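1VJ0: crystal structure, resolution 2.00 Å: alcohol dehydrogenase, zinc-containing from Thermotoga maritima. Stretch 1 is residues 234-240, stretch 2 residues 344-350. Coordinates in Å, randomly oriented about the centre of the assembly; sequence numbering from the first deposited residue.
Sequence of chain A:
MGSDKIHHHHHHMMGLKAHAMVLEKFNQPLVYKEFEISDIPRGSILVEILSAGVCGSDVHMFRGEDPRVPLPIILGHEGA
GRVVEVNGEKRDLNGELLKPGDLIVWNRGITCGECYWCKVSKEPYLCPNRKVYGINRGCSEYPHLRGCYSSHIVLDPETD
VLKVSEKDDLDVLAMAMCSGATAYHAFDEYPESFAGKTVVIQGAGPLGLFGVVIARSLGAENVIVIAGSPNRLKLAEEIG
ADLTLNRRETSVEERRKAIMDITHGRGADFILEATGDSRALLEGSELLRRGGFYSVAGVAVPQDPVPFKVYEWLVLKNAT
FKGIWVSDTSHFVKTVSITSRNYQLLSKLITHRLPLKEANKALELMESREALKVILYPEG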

# COMPACT_ATOMS: atom_id res chain seq x y z
N LYS A 234 -9.31 11.59 32.38
CA LYS A 234 -9.87 10.46 33.13
C LYS A 234 -10.77 9.63 32.22
O LYS A 234 -10.65 8.43 32.15
CB LYS A 234 -10.62 10.98 34.34
CG LYS A 234 -11.03 9.93 35.28
CD LYS A 234 -11.53 10.53 36.61
N LEU A 235 -11.60 10.29 31.42
CA LEU A 235 -12.45 9.58 30.48
C LEU A 235 -11.60 8.81 29.47
O LEU A 235 -11.88 7.66 29.22
CB LEU A 235 -13.39 10.55 29.77
CG LEU A 235 -14.38 9.98 28.79
CD1 LEU A 235 -15.23 8.91 29.45
CD2 LEU A 235 -15.26 11.11 28.32
N ALA A 236 -10.54 9.41 28.95
CA ALA A 236 -9.68 8.74 27.99
C ALA A 236 -9.10 7.47 28.58
O ALA A 236 -9.09 6.46 27.90
CB ALA A 236 -8.55 9.65 27.53
N GLU A 237 -8.66 7.52 29.84
CA GLU A 237 -8.23 6.30 30.55
C GLU A 237 -9.32 5.25 30.70
O GLU A 237 -9.09 4.05 30.50
CB GLU A 237 -7.72 6.65 31.96
CG GLU A 237 -6.40 7.46 31.93
CD GLU A 237 -6.02 8.09 33.26
OE1 GLU A 237 -6.80 7.97 34.24
OE2 GLU A 237 -4.95 8.75 33.30
N GLU A 238 -10.51 5.69 31.07
CA GLU A 238 -11.64 4.78 31.18
C GLU A 238 -12.02 4.07 29.88
O GLU A 238 -12.58 2.97 29.94
CB GLU A 238 -12.83 5.53 31.71
CG GLU A 238 -12.63 5.86 33.18
CD GLU A 238 -13.78 6.60 33.80
OE1 GLU A 238 -14.76 6.92 33.07
OE2 GLU A 238 -13.70 6.84 35.02
N ILE A 239 -11.72 4.65 28.72
CA ILE A 239 -12.12 4.01 27.44
C ILE A 239 -10.93 3.38 26.71
O ILE A 239 -11.06 2.93 25.55
CB ILE A 239 -12.93 4.95 26.51
CG1 ILE A 239 -12.06 6.09 25.98
CG2 ILE A 239 -14.23 5.49 27.20
CD1 ILE A 239 -12.83 7.06 25.16
N GLY A 240 -9.76 3.41 27.34
CA GLY A 240 -8.66 2.52 26.97
C GLY A 240 -7.27 3.12 26.83
O GLY A 240 -6.36 2.41 26.45
N GLN A 344 -20.79 0.57 25.15
CA GLN A 344 -20.75 0.94 26.55
C GLN A 344 -19.62 1.94 26.88
O GLN A 344 -19.81 2.84 27.70
CB GLN A 344 -20.64 -0.30 27.42
CG GLN A 344 -21.98 -1.06 27.59
CD GLN A 344 -21.79 -2.35 28.39
OE1 GLN A 344 -22.25 -2.45 29.54
NE2 GLN A 344 -21.05 -3.33 27.81
N LEU A 345 -18.45 1.78 26.28
CA LEU A 345 -17.38 2.77 26.44
C LEU A 345 -17.77 4.08 25.81
O LEU A 345 -17.67 5.11 26.45
CB LEU A 345 -16.06 2.25 25.85
CG LEU A 345 -15.55 1.03 26.65
CD1 LEU A 345 -14.24 0.65 26.02
CD2 LEU A 345 -15.39 1.29 28.09
N LEU A 346 -18.22 4.05 24.56
CA LEU A 346 -18.50 5.29 23.83
C LEU A 346 -19.72 6.03 24.35
O LEU A 346 -19.80 7.24 24.17
CB LEU A 346 -18.61 5.04 22.33
CG LEU A 346 -17.26 4.54 21.75
CD1 LEU A 346 -17.41 3.92 20.37
CD2 LEU A 346 -16.29 5.70 21.66
N SER A 347 -20.64 5.36 25.05
CA SER A 347 -21.77 6.09 25.61
C SER A 347 -21.29 7.04 26.70
O SER A 347 -22.00 7.98 27.03
CB SER A 347 -22.90 5.21 26.17
OG SER A 347 -22.42 4.30 27.15
N LYS A 348 -20.12 6.79 27.27
CA LYS A 348 -19.58 7.68 28.27
C LYS A 348 -19.34 9.14 27.77
O LYS A 348 -19.23 10.06 28.56
CB LYS A 348 -18.29 7.10 28.87
CG LYS A 348 -18.47 5.74 29.61
CD LYS A 348 -17.14 5.26 30.19
CE LYS A 348 -17.26 3.88 30.79
NZ LYS A 348 -18.07 3.89 32.04
N LEU A 349 -19.23 9.33 26.48
CA LEU A 349 -19.01 10.62 25.89
C LEU A 349 -20.28 11.49 25.91
O LEU A 349 -20.18 12.71 25.87
CB LEU A 349 -18.54 10.45 24.46
CG LEU A 349 -17.07 10.16 24.21
CD1 LEU A 349 -16.61 8.88 24.86
CD2 LEU A 349 -16.81 10.06 22.71
N ILE A 350 -21.45 10.87 26.00
CA ILE A 350 -22.72 11.63 25.97
C ILE A 350 -23.01 12.14 27.35
O ILE A 350 -23.30 11.37 28.24
CB ILE A 350 -23.89 10.79 25.41
CG1 ILE A 350 -23.55 10.39 23.98
CG2 ILE A 350 -25.22 11.62 25.49
CD1 ILE A 350 -24.32 9.22 23.45

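Two helical segments of one chain, at least 106 residues apart in sequence wherever they touch, pack through side chains, burying 310 Å² in all with no hydrogen bond between them. The backbones come nearest at Ile239 and Leu345, whose CA atoms lie 5.5 Å apart; the CA atoms of Leu235 and Lys348, back along stretch 1 but onward along stretch 2, lie 7.7 Å apart, so the segments run in opposite directions. Gln344 makes no contact with stretch 1, but its carbonyl O accepts a hydrogen bond from Ser347 OG at 3.0 Å, which ties that hydroxyl back to its own backbone. Leu345 points toward stretch 1. Its CB lies 4.0 Å from Ile239 CG2, its carbonyl O 3.5 Å from the same methyl, and its CD2 reaches 3.8 Å from Glu238 O, so apolar carbon packs against the end of the first helix. There Gly240, with phi at 134°, closes a Schellman motif: its N bonds to Glu237 O at 3.3 Å and, weakly, to Ala236 O at 3.2 Å. Leu346 points away, and Ser347 is out of reach. Lys348 N bonds to Leu345 O at 3.1 Å, and Lys348 also points toward stretch 1. It meets the partner through its aliphatic stem: CB is 3.6 Å from Leu235 CD1, and CD lies 4.2 Å from Ile239 CG2 and 4.1 Å from Glu238 OE1. The opposite charges of Lys348 and Glu238 form no salt bridge: Lys348 NZ is 4.6 Å from Glu238 OE1, too far. Leu349 leaves CA sideways, yet the end of its side chain comes nearer, and CD1 sits 4.3 Å from Leu235 CD2 and 4.2 Å from Ile239 CD1. This one methyl thus touches two residues a helical turn apart, completing the apolar contact. Ile350 lies beyond reach.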